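Local atomic coordinates of glucosidase (Croceicoccus marinus, PDB entry 5Z3K), a protein that probably hydrolyses O-glycosidic bonds as a beta-glucosidase of glycoside hydrolase family 39. Residues A282-A287 with N328-A333; F334-Q339 with S473-I478; L347-G352 with I370-S375. All coordinates share one frame; numbering follows the deposited sequence.

Contact 1 of 3, residues A282-A287 with N328-A333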
ATOM      1  N   ALA A 282      15.185  -2.214   3.205  1.00 11.25           N
ATOM      2  CA  ALA A 282      15.387  -3.491   2.530  1.00 13.89           C
ATOM      3  C   ALA A 282      14.164  -4.383   2.693  1.00 12.81           C
ATOM      4  O   ALA A 282      13.783  -5.103   1.761  1.00 12.24           O
ATOM      5  CB  ALA A 282      16.641  -4.184   3.063  1.00 13.47           C
ATOM      6  N   PHE A 283      13.531  -4.335   3.865  1.00 11.05           N
ATOM      7  CA  PHE A 283      12.315  -5.117   4.085  1.00 12.58           C
ATOM      8  C   PHE A 283      11.229  -4.720   3.100  1.00 11.78           C
ATOM      9  O   PHE A 283      10.594  -5.579   2.477  1.00 11.08           O
ATOM     10  CB  PHE A 283      11.813  -4.940   5.525  1.00 11.12           C
ATOM     11  CG  PHE A 283      10.507  -5.653   5.817  1.00 12.09           C
ATOM     12  CD1 PHE A 283       9.280  -5.090   5.458  1.00  9.53           C
ATOM     13  CD2 PHE A 283      10.509  -6.890   6.461  1.00 11.30           C
ATOM     14  CE1 PHE A 283       8.074  -5.763   5.737  1.00 12.73           C
ATOM     15  CE2 PHE A 283       9.323  -7.552   6.752  1.00 10.91           C
ATOM     16  CZ  PHE A 283       8.104  -6.997   6.381  1.00 13.56           C
ATOM     17  N   LEU A 284      10.965  -3.413   2.973  1.00 11.53           N
ATOM     18  CA  LEU A 284       9.814  -3.020   2.171  1.00 13.68           C
ATOM     19  C   LEU A 284      10.062  -3.289   0.689  1.00 10.65           C
ATOM     20  O   LEU A 284       9.121  -3.638  -0.034  1.00  8.69           O
ATOM     21  CB  LEU A 284       9.445  -1.558   2.445  1.00 14.00           C
ATOM     22  CG  LEU A 284      10.237  -0.427   1.820  1.00 14.03           C
ATOM     23  CD1 LEU A 284       9.564   0.003   0.521  1.00 16.12           C
ATOM     24  CD2 LEU A 284      10.329   0.743   2.814  1.00 18.05           C
ATOM     25  N   ALA A 285      11.316  -3.206   0.232  1.00 12.24           N
ATOM     26  CA  ALA A 285      11.603  -3.582  -1.148  1.00 10.62           C
ATOM     27  C   ALA A 285      11.429  -5.086  -1.360  1.00 11.41           C
ATOM     28  O   ALA A 285      10.827  -5.514  -2.353  1.00 10.18           O
ATOM     29  CB  ALA A 285      13.012  -3.123  -1.542  1.00 10.58           C
ATOM     30  N   ALA A 286      11.935  -5.909  -0.438  1.00 11.91           N
ATOM     31  CA  ALA A 286      11.732  -7.351  -0.579  1.00 10.63           C
ATOM     32  C   ALA A 286      10.253  -7.715  -0.486  1.00 10.26           C
ATOM     33  O   ALA A 286       9.779  -8.599  -1.208  1.00 11.39           O
ATOM     34  CB  ALA A 286      12.532  -8.119   0.480  1.00 11.47           C
ATOM     35  N   ALA A 287       9.501  -7.040   0.388  1.00 10.92           N
ATOM     36  CA  ALA A 287       8.077  -7.350   0.521  1.00 11.26           C
ATOM     37  C   ALA A 287       7.321  -7.047  -0.767  1.00 11.29           C
ATOM     38  O   ALA A 287       6.474  -7.833  -1.208  1.00  9.92           O
ATOM     39  CB  ALA A 287       7.467  -6.566   1.693  1.00 10.28           C
ATOM     40  N   ASN A 328      15.580   9.445   3.279  1.00 13.41           N
ATOM     41  CA  ASN A 328      16.416   8.461   3.949  1.00 15.13           C
ATOM     42  C   ASN A 328      16.402   7.189   3.108  1.00 13.00           C
ATOM     43  O   ASN A 328      15.960   7.194   1.955  1.00 12.33           O
ATOM     44  CB  ASN A 328      15.918   8.233   5.380  1.00 13.04           C
ATOM     45  CG  ASN A 328      14.439   7.915   5.424  1.00 15.04           C
ATOM     46  OD1 ASN A 328      13.916   7.272   4.512  1.00 12.94           O
ATOM     47  ND2 ASN A 328      13.744   8.389   6.464  1.00 11.44           N
ATOM     48  N   ALA A 329      16.871   6.085   3.692  1.00 13.08           N
ATOM     49  CA  ALA A 329      16.896   4.833   2.946  1.00 13.19           C
ATOM     50  C   ALA A 329      15.484   4.308   2.687  1.00 13.61           C
ATOM     51  O   ALA A 329      15.219   3.738   1.621  1.00 10.86           O
ATOM     52  CB  ALA A 329      17.731   3.783   3.686  1.00 13.23           C
ATOM     53  N   ARG A 330      14.569   4.471   3.645  1.00 11.12           N
ATOM     54  CA  ARG A 330      13.192   4.011   3.425  1.00 12.59           C
ATOM     55  C   ARG A 330      12.539   4.766   2.271  1.00 12.70           C
ATOM     56  O   ARG A 330      11.886   4.166   1.408  1.00 10.57           O
ATOM     57  CB  ARG A 330      12.350   4.171   4.697  1.00  8.49           C
ATOM     58  CG  ARG A 330      12.487   3.055   5.736  1.00 12.33           C
ATOM     59  CD  ARG A 330      11.955   3.532   7.092  1.00 10.87           C
ATOM     60  NE  ARG A 330      12.825   4.551   7.680  1.00 14.81           N
ATOM     61  CZ  ARG A 330      12.452   5.418   8.615  1.00 15.52           C
ATOM     62  NH1 ARG A 330      11.208   5.399   9.088  1.00 13.01           N
ATOM     63  NH2 ARG A 330      13.335   6.299   9.082  1.00 15.34           N
ATOM     64  N   THR A 331      12.668   6.098   2.255  1.00 12.81           N
ATOM     65  CA  THR A 331      12.072   6.845   1.155  1.00  9.41           C
ATOM     66  C   THR A 331      12.789   6.537  -0.150  1.00 11.39           C
ATOM     67  O   THR A 331      12.171   6.574  -1.219  1.00  9.41           O
ATOM     68  CB  THR A 331      12.081   8.356   1.438  1.00 10.62           C
ATOM     69  OG1 THR A 331      13.423   8.833   1.562  1.00 13.12           O
ATOM     70  CG2 THR A 331      11.331   8.667   2.733  1.00 13.59           C
ATOM     71  N   GLY A 332      14.082   6.219  -0.084  1.00 11.05           N
ATOM     72  CA  GLY A 332      14.786   5.837  -1.290  1.00 10.89           C
ATOM     73  C   GLY A 332      14.257   4.526  -1.838  1.00 11.34           C
ATOM     74  O   GLY A 332      13.929   4.421  -3.021  1.00 11.29           O
ATOM     75  N   ALA A 333      14.144   3.514  -0.972  1.00 13.41           N
ATOM     76  CA  ALA A 333      13.601   2.229  -1.408  1.00 14.90           C
ATOM     77  C   ALA A 333      12.173   2.382  -1.920  1.00 13.16           C
ATOM     78  O   ALA A 333      11.780   1.737  -2.899  1.00 11.22           O
ATOM     79  CB  ALA A 333      13.657   1.213  -0.264  1.00 11.05           C
TER
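Leu284, midway along helix 277-291, faces Arg330 and Ala333 in the opening turns of helix 329-341. Segment 282-287 is alpha-helix throughout and 328-333 turns into helix at Ala329, after Asn328; each is held by its own i to i+4 bonds, such as Ala333 N to Ala329 O, and no hydrogen bond passes between them. Leucine supplies the reach and alanine the room: Leu284 CG lies 4.3 Å from Ala333 CB, close enough for apolar packing without a second long side chain in the way. With chi1 at 78°, Leu284 CG sits between its own backbone N and carbonyl carbon, and the branch leads CD2 to 4.0 Å from Arg330 O. These are the helices that follow the seventh and eighth strands of a (beta/alpha)8 TIM barrel, so the contact joins neighbours in its outer layer; Trp265, on strand 259-266, packs against Leu284 from the barrel wall. At the start of the second helix, Asn328 at the N-cap and Thr331 in the first turn form a capping box. Thr331 N donates to Asn328 OD1 over 2.8 Å, with a C=O...N angle of 173°, and Asn328 N donates to Thr331 OG1, also at 2.8 Å. Asparagine and threonine suit these places because their short polar chains satisfy backbone N-H groups that lack an earlier turn. Of the Arg330 side chain, the aliphatic CG approaches Leu284 CD2, at 4.3 Å, while NE makes a salt bridge with Asp277.

Contact 2 of 3, residues F334-Q339 with S473-I478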
ATOM      1  N   PHE A 334      11.384   3.242  -1.272  1.00 11.17           N
ATOM      2  CA  PHE A 334      10.008   3.461  -1.709  1.00 11.64           C
ATOM      3  C   PHE A 334       9.953   3.945  -3.154  1.00 10.45           C
ATOM      4  O   PHE A 334       9.136   3.458  -3.946  1.00 10.68           O
ATOM      5  CB  PHE A 334       9.326   4.455  -0.771  1.00 10.47           C
ATOM      6  CG  PHE A 334       7.875   4.717  -1.100  1.00 13.38           C
ATOM      7  CD1 PHE A 334       6.881   3.831  -0.697  1.00 12.11           C
ATOM      8  CD2 PHE A 334       7.506   5.858  -1.798  1.00 13.87           C
ATOM      9  CE1 PHE A 334       5.542   4.080  -0.984  1.00 13.13           C
ATOM     10  CE2 PHE A 334       6.165   6.117  -2.094  1.00 12.92           C
ATOM     11  CZ  PHE A 334       5.185   5.223  -1.691  1.00 10.14           C
ATOM     12  N   GLN A 335      10.835   4.884  -3.528  1.00  9.44           N
ATOM     13  CA  GLN A 335      10.859   5.371  -4.901  1.00  8.76           C
ATOM     14  C   GLN A 335      11.363   4.304  -5.868  1.00 10.25           C
ATOM     15  O   GLN A 335      10.791   4.129  -6.948  1.00 12.21           O
ATOM     16  CB  GLN A 335      11.727   6.627  -4.999  1.00 10.68           C
ATOM     17  CG  GLN A 335      11.149   7.839  -4.259  1.00  8.44           C
ATOM     18  CD  GLN A 335      12.140   8.988  -4.191  1.00 13.20           C
ATOM     19  OE1 GLN A 335      12.260   9.774  -5.129  1.00 15.01           O
ATOM     20  NE2 GLN A 335      12.862   9.078  -3.088  1.00 14.25           N
ATOM     21  N   LEU A 336      12.444   3.597  -5.521  1.00  9.65           N
ATOM     22  CA  LEU A 336      12.982   2.608  -6.454  1.00 10.93           C
ATOM     23  C   LEU A 336      11.994   1.467  -6.678  1.00 10.62           C
ATOM     24  O   LEU A 336      11.888   0.940  -7.794  1.00 13.55           O
ATOM     25  CB  LEU A 336      14.307   2.058  -5.944  1.00 10.75           C
ATOM     26  CG  LEU A 336      15.409   3.060  -5.598  1.00 15.10           C
ATOM     27  CD1 LEU A 336      16.675   2.287  -5.305  1.00 13.70           C
ATOM     28  CD2 LEU A 336      15.624   4.073  -6.708  1.00 13.51           C
ATOM     29  N   VAL A 337      11.271   1.067  -5.627  1.00 10.49           N
ATOM     30  CA  VAL A 337      10.219   0.060  -5.786  1.00 11.27           C
ATOM     31  C   VAL A 337       9.149   0.555  -6.754  1.00 12.05           C
ATOM     32  O   VAL A 337       8.788  -0.129  -7.718  1.00 10.00           O
ATOM     33  CB  VAL A 337       9.601  -0.303  -4.421  1.00 11.44           C
ATOM     34  CG1 VAL A 337       8.288  -1.021  -4.621  1.00 11.19           C
ATOM     35  CG2 VAL A 337      10.560  -1.144  -3.582  1.00 10.62           C
ATOM     36  N   GLY A 338       8.608   1.745  -6.499  1.00 12.79           N
ATOM     37  CA  GLY A 338       7.538   2.239  -7.346  1.00 10.37           C
ATOM     38  C   GLY A 338       7.952   2.378  -8.796  1.00 11.29           C
ATOM     39  O   GLY A 338       7.166   2.100  -9.706  1.00  9.92           O
ATOM     40  N   GLN A 339       9.192   2.819  -9.033  1.00 10.19           N
ATOM     41  CA  GLN A 339       9.661   2.944 -10.402  1.00 11.05           C
ATOM     42  C   GLN A 339       9.719   1.582 -11.078  1.00 11.73           C
ATOM     43  O   GLN A 339       9.412   1.458 -12.269  1.00 12.05           O
ATOM     44  CB  GLN A 339      11.021   3.634 -10.427  1.00 12.76           C
ATOM     45  CG  GLN A 339      10.901   5.111 -10.033  1.00  9.99           C
ATOM     46  CD  GLN A 339      12.202   5.704  -9.550  1.00 17.48           C
ATOM     47  OE1 GLN A 339      13.259   5.085  -9.644  1.00 15.49           O
ATOM     48  NE2 GLN A 339      12.128   6.920  -9.015  1.00 13.77           N
ATOM     49  N   SER A 473      20.671  -5.468   4.096  1.00 17.57           N
ATOM     50  CA  SER A 473      19.971  -4.210   4.373  1.00 16.36           C
ATOM     51  C   SER A 473      20.336  -3.138   3.347  1.00 17.70           C
ATOM     52  O   SER A 473      20.582  -1.977   3.695  1.00 20.29           O
ATOM     53  CB  SER A 473      20.221  -3.721   5.803  1.00 14.82           C
ATOM     54  OG  SER A 473      19.909  -4.734   6.756  1.00 19.43           O
ATOM     55  N   GLY A 474      20.371  -3.529   2.081  1.00 14.21           N
ATOM     56  CA  GLY A 474      20.590  -2.592   0.994  1.00 12.67           C
ATOM     57  C   GLY A 474      19.667  -2.902  -0.163  1.00 15.30           C
ATOM     58  O   GLY A 474      19.237  -4.044  -0.356  1.00 16.08           O
ATOM     59  N   VAL A 475      19.352  -1.857  -0.930  1.00 12.54           N
ATOM     60  CA  VAL A 475      18.432  -1.913  -2.060  1.00 11.21           C
ATOM     61  C   VAL A 475      19.095  -1.230  -3.248  1.00 14.59           C
ATOM     62  O   VAL A 475      19.643  -0.129  -3.111  1.00 13.09           O
ATOM     63  CB  VAL A 475      17.078  -1.238  -1.730  1.00 11.69           C
ATOM     64  CG1 VAL A 475      16.131  -1.305  -2.929  1.00 12.29           C
ATOM     65  CG2 VAL A 475      16.440  -1.896  -0.504  1.00  8.62           C
ATOM     66  N   GLU A 476      19.117  -1.912  -4.388  1.00 13.28           N
ATOM     67  CA  GLU A 476      19.735  -1.353  -5.581  1.00 15.78           C
ATOM     68  C   GLU A 476      18.871  -1.442  -6.837  1.00 14.04           C
ATOM     69  O   GLU A 476      18.290  -2.485  -7.134  1.00 14.16           O
ATOM     70  CB  GLU A 476      21.090  -2.019  -5.837  1.00 16.08           C
ATOM     71  CG  GLU A 476      21.938  -1.317  -6.886  1.00 17.12           C
ATOM     72  CD  GLU A 476      23.415  -1.330  -6.543  1.00 21.96           C
ATOM     73  OE1 GLU A 476      24.146  -2.184  -7.089  1.00 33.31           O
ATOM     74  OE2 GLU A 476      23.845  -0.487  -5.729  1.00 28.83           O
ATOM     75  N   LEU A 477      18.798  -0.335  -7.567  1.00 10.42           N
ATOM     76  CA  LEU A 477      18.067  -0.281  -8.827  1.00 13.75           C
ATOM     77  C   LEU A 477      19.087  -0.092  -9.930  1.00 13.67           C
ATOM     78  O   LEU A 477      19.861   0.866  -9.899  1.00 12.23           O
ATOM     79  CB  LEU A 477      17.046   0.861  -8.858  1.00 10.89           C
ATOM     80  CG  LEU A 477      16.313   1.037 -10.189  1.00 12.48           C
ATOM     81  CD1 LEU A 477      15.444  -0.182 -10.464  1.00 14.53           C
ATOM     82  CD2 LEU A 477      15.440   2.307 -10.157  1.00 16.81           C
ATOM     83  N   ILE A 478      19.102  -1.011 -10.880  1.00 14.28           N
ATOM     84  CA  ILE A 478      19.928  -0.900 -12.068  1.00 11.11           C
ATOM     85  C   ILE A 478      19.013  -0.486 -13.198  1.00 14.40           C
ATOM     86  O   ILE A 478      18.019  -1.166 -13.476  1.00 13.06           O
ATOM     87  CB  ILE A 478      20.634  -2.225 -12.401  1.00 10.06           C
ATOM     88  CG1 ILE A 478      21.452  -2.715 -11.205  1.00 13.98           C
ATOM     89  CG2 ILE A 478      21.464  -2.074 -13.685  1.00 14.96           C
ATOM     90  CD1 ILE A 478      22.443  -1.691 -10.667  1.00 22.92           C
TER
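A polar oxygen rests against a methyl group here: Gln339 OE1 lies 3.6 Å from Leu477 CD2, the two side chains crossing at about a right angle. The amide is anchored by its other end, since Gln339 NE2 bonds to the backbone oxygen of Asn48, and glutamine is long enough to reach that partner while OE1 still crosses the end of the leucine. The rest is apolar. Helix 334-339 and strand 474-478 approach to 8.9 Å between axes at an angle of 41°, and Leu336 fills the interval. Its CD1 methyl touches Leu477 CB at 3.8 Å and reaches Val475 CG1 at 4.3 Å, while CD2 meets Leu477 CD2 at 3.9 Å, so both branches are used. Leu477 holds its CG anti to the backbone N (chi1 176°), which carries its CD2 methyl toward Leu336 and Gln339. An alanine in place of Leu336 is likely to leave a gap between helix and strand, with Leu477 and Val475 losing the apolar contact that Leu336 gives them. Alternation along the strand separates the roles: Val475 and Leu477 point to the helix, whereas Glu476 points away and pairs with Arg442 and Arg444. At the start of the strand, Ser473 and Gly474 both face Asn376 in a G1 beta bulge. The contact thus docks the last helix of the TIM barrel onto the beta domain: Leu336 also packs on Leu373 of strand 369-376 and Tyr443 of strand 438-446, and Val475 reaches Ala285 on helix 277-291.

Contact 3 of 3, residues L347-G352 with I370-S375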
ATOM      1  N   LEU A 347      10.053  -8.730 -16.885  1.00  9.48           N
ATOM      2  CA  LEU A 347      11.127  -9.487 -17.510  1.00 10.52           C
ATOM      3  C   LEU A 347      11.551 -10.615 -16.587  1.00 13.25           C
ATOM      4  O   LEU A 347      11.417 -10.512 -15.369  1.00 11.41           O
ATOM      5  CB  LEU A 347      12.332  -8.578 -17.804  1.00  9.75           C
ATOM      6  CG  LEU A 347      12.075  -7.468 -18.823  1.00 13.20           C
ATOM      7  CD1 LEU A 347      13.266  -6.502 -18.897  1.00 13.41           C
ATOM      8  CD2 LEU A 347      11.744  -8.040 -20.198  1.00 14.96           C
ATOM      9  N   ALA A 348      12.073 -11.694 -17.173  1.00 10.69           N
ATOM     10  CA  ALA A 348      12.546 -12.817 -16.372  1.00 13.57           C
ATOM     11  C   ALA A 348      13.867 -12.473 -15.701  1.00 13.53           C
ATOM     12  O   ALA A 348      14.828 -12.093 -16.377  1.00 14.15           O
ATOM     13  CB  ALA A 348      12.729 -14.058 -17.248  1.00  9.55           C
ATOM     14  N   ILE A 349      13.930 -12.621 -14.375  1.00 10.99           N
ATOM     15  CA  ILE A 349      15.192 -12.571 -13.640  1.00 11.90           C
ATOM     16  C   ILE A 349      15.323 -13.856 -12.829  1.00 15.36           C
ATOM     17  O   ILE A 349      14.388 -14.269 -12.125  1.00 12.73           O
ATOM     18  CB  ILE A 349      15.328 -11.320 -12.741  1.00 12.63           C
ATOM     19  CG1 ILE A 349      16.690 -11.316 -12.029  1.00 13.68           C
ATOM     20  CG2 ILE A 349      14.164 -11.203 -11.742  1.00 10.98           C
ATOM     21  CD1 ILE A 349      17.124  -9.930 -11.530  1.00 15.02           C
ATOM     22  N   THR A 350      16.469 -14.510 -12.971  1.00 13.44           N
ATOM     23  CA  THR A 350      16.724 -15.806 -12.368  1.00 13.24           C
ATOM     24  C   THR A 350      17.907 -15.703 -11.419  1.00 14.15           C
ATOM     25  O   THR A 350      18.921 -15.071 -11.735  1.00 11.77           O
ATOM     26  CB  THR A 350      16.993 -16.840 -13.469  1.00 13.27           C
ATOM     27  OG1 THR A 350      15.775 -17.067 -14.194  1.00 11.63           O
ATOM     28  CG2 THR A 350      17.511 -18.157 -12.887  1.00 13.70           C
ATOM     29  N   GLY A 351      17.780 -16.317 -10.247  1.00 11.96           N
ATOM     30  CA  GLY A 351      18.879 -16.374  -9.308  1.00 12.48           C
ATOM     31  C   GLY A 351      18.593 -15.747  -7.968  1.00 17.05           C
ATOM     32  O   GLY A 351      19.412 -15.892  -7.053  1.00 16.21           O
ATOM     33  N   GLY A 352      17.466 -15.059  -7.795  1.00 11.72           N
ATOM     34  CA  GLY A 352      17.088 -14.579  -6.485  1.00 13.24           C
ATOM     35  C   GLY A 352      16.680 -15.748  -5.617  1.00 13.21           C
ATOM     36  O   GLY A 352      16.679 -16.904  -6.042  1.00 14.53           O
ATOM     37  N   ILE A 370      15.022  -0.475 -19.138  1.00 13.48           N
ATOM     38  CA  ILE A 370      14.969  -1.702 -18.332  1.00 13.98           C
ATOM     39  C   ILE A 370      15.259  -1.334 -16.881  1.00 17.88           C
ATOM     40  O   ILE A 370      16.214  -0.595 -16.612  1.00 15.79           O
ATOM     41  CB  ILE A 370      16.005  -2.734 -18.820  1.00 15.95           C
ATOM     42  CG1 ILE A 370      16.060  -2.822 -20.358  1.00 19.90           C
ATOM     43  CG2 ILE A 370      15.833  -4.075 -18.093  1.00 16.08           C
ATOM     44  CD1 ILE A 370      14.830  -3.343 -21.000  1.00 17.01           C
ATOM     45  N   ARG A 371      14.472  -1.872 -15.938  1.00 13.35           N
ATOM     46  CA  ARG A 371      14.704  -1.646 -14.509  1.00 13.38           C
ATOM     47  C   ARG A 371      14.878  -2.977 -13.790  1.00 13.32           C
ATOM     48  O   ARG A 371      14.028  -3.864 -13.915  1.00 13.39           O
ATOM     49  CB  ARG A 371      13.557  -0.867 -13.870  1.00 12.03           C
ATOM     50  CG  ARG A 371      13.485   0.559 -14.367  1.00 11.18           C
ATOM     51  CD  ARG A 371      12.441   1.413 -13.639  1.00 11.74           C
ATOM     52  NE  ARG A 371      12.560   2.774 -14.149  1.00 18.07           N
ATOM     53  CZ  ARG A 371      11.552   3.525 -14.576  1.00 16.10           C
ATOM     54  NH1 ARG A 371      10.300   3.074 -14.539  1.00 14.70           N
ATOM     55  NH2 ARG A 371      11.808   4.745 -15.033  1.00 16.43           N
ATOM     56  N   ILE A 372      15.959  -3.103 -13.023  1.00 10.55           N
ATOM     57  CA  ILE A 372      16.240  -4.321 -12.261  1.00 11.76           C
ATOM     58  C   ILE A 372      16.413  -3.924 -10.804  1.00 12.07           C
ATOM     59  O   ILE A 372      17.355  -3.197 -10.454  1.00 11.22           O
ATOM     60  CB  ILE A 372      17.476  -5.077 -12.775  1.00  9.35           C
ATOM     61  CG1 ILE A 372      17.307  -5.487 -14.245  1.00 11.76           C
ATOM     62  CG2 ILE A 372      17.713  -6.304 -11.899  1.00 11.89           C
ATOM     63  CD1 ILE A 372      18.251  -4.734 -15.210  1.00 18.92           C
ATOM     64  N   LEU A 373      15.499  -4.387  -9.961  1.00 12.32           N
ATOM     65  CA  LEU A 373      15.443  -4.030  -8.552  1.00 10.91           C
ATOM     66  C   LEU A 373      15.940  -5.208  -7.729  1.00 11.42           C
ATOM     67  O   LEU A 373      15.511  -6.339  -7.960  1.00 11.00           O
ATOM     68  CB  LEU A 373      14.008  -3.680  -8.157  1.00 10.93           C
ATOM     69  CG  LEU A 373      13.806  -3.328  -6.689  1.00 11.89           C
ATOM     70  CD1 LEU A 373      14.416  -1.937  -6.398  1.00 11.81           C
ATOM     71  CD2 LEU A 373      12.340  -3.332  -6.354  1.00 12.60           C
ATOM     72  N   ILE A 374      16.843  -4.947  -6.787  1.00 10.20           N
ATOM     73  CA  ILE A 374      17.450  -5.976  -5.957  1.00 11.99           C
ATOM     74  C   ILE A 374      17.422  -5.519  -4.509  1.00 11.56           C
ATOM     75  O   ILE A 374      17.923  -4.435  -4.191  1.00 13.59           O
ATOM     76  CB  ILE A 374      18.907  -6.263  -6.371  1.00 12.68           C
ATOM     77  CG1 ILE A 374      19.009  -6.620  -7.854  1.00 14.06           C
ATOM     78  CG2 ILE A 374      19.508  -7.346  -5.466  1.00 15.95           C
ATOM     79  CD1 ILE A 374      20.436  -6.527  -8.389  1.00 13.60           C
ATOM     80  N   SER A 375      16.880  -6.352  -3.624  1.00 13.71           N
ATOM     81  CA  SER A 375      16.962  -6.093  -2.190  1.00 14.46           C
ATOM     82  C   SER A 375      17.670  -7.252  -1.515  1.00 14.98           C
ATOM     83  O   SER A 375      17.355  -8.417  -1.784  1.00 13.05           O
ATOM     84  CB  SER A 375      15.588  -5.886  -1.552  1.00 13.53           C
ATOM     85  OG  SER A 375      15.718  -5.610  -0.156  1.00 12.72           O
TER
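Leu347 and Ile349 pack against Ile370 and Ile372 across two strands that run in the same direction but are not neighbours, the CA atoms of Leu347 and Ile370 being 8.7 Å apart and those of Ile349 and Ile372 8.4 Å. Strand 357-363 lies between them in the sheet order, antiparallel to both, so the three form a beta meander within the large mixed sheet of the beta domain that accompanies the barrel. No hydrogen bond links the two segments directly; each bonds instead to the middle strand, Leu347 to Ala361 and Arg371 to Gly362. What joins them is apolar contact over that strand, where Leu347 packs on Ala361 and Ile349 on Ala359. Such small side chains suit the middle position, because they let the longer residues of the outer strands meet. Strand 6-13 adds to the same apolar cluster, with Val11 against Ile349 and Ala13 against Ile370, which implies that the sheet curls strongly here.

Leu347 and Ile370 cross at about a right angle. Leu347 CD1 comes 3.6 Å from Ile370 CG2 and 4.1 Å from Ile370 CD1, one methyl being held by two. Branched aliphatic residues suit a strand with such a face, since a beta-branched isoleucine offers a methyl close to the backbone as well as one farther out. The guanidinium end of Arg371, between the two isoleucines, lies well apart from segment 347-352, and its NE forms a salt bridge with Glu479. In the second contact the chains meet obliquely: Ile349 has CG1 anti to its backbone N (chi1 -179°), and this extended reach puts its CD1 methyl 3.7 Å from Ile372 CG2.

How the contacts relate
The three contacts run outward from the barrel's helical layer into the beta domain. Contacts 1 and 2 share helix 329-341 and have centres about 7 Å apart; Ala285 CA touches Val337 CG2 at 3.6 Å. Contacts 2 and 3, with centres about 11 Å apart, are joined by neighbouring strands of one sheet, as Glu476 N bonds to Ile374 O over 2.8 Å. Contacts 1 and 3 are farther apart, about 16 Å between centres, yet Ser375 OG lies 2.8 Å from Ala282 O in a probable hydrogen bond. None of the segments includes a barrel strand, at whose C-terminal ends the active site of a TIM barrel lies; contact 2 joins the barrel to the beta domain, with contact 1 on the barrel side and contact 3 on the sheet side.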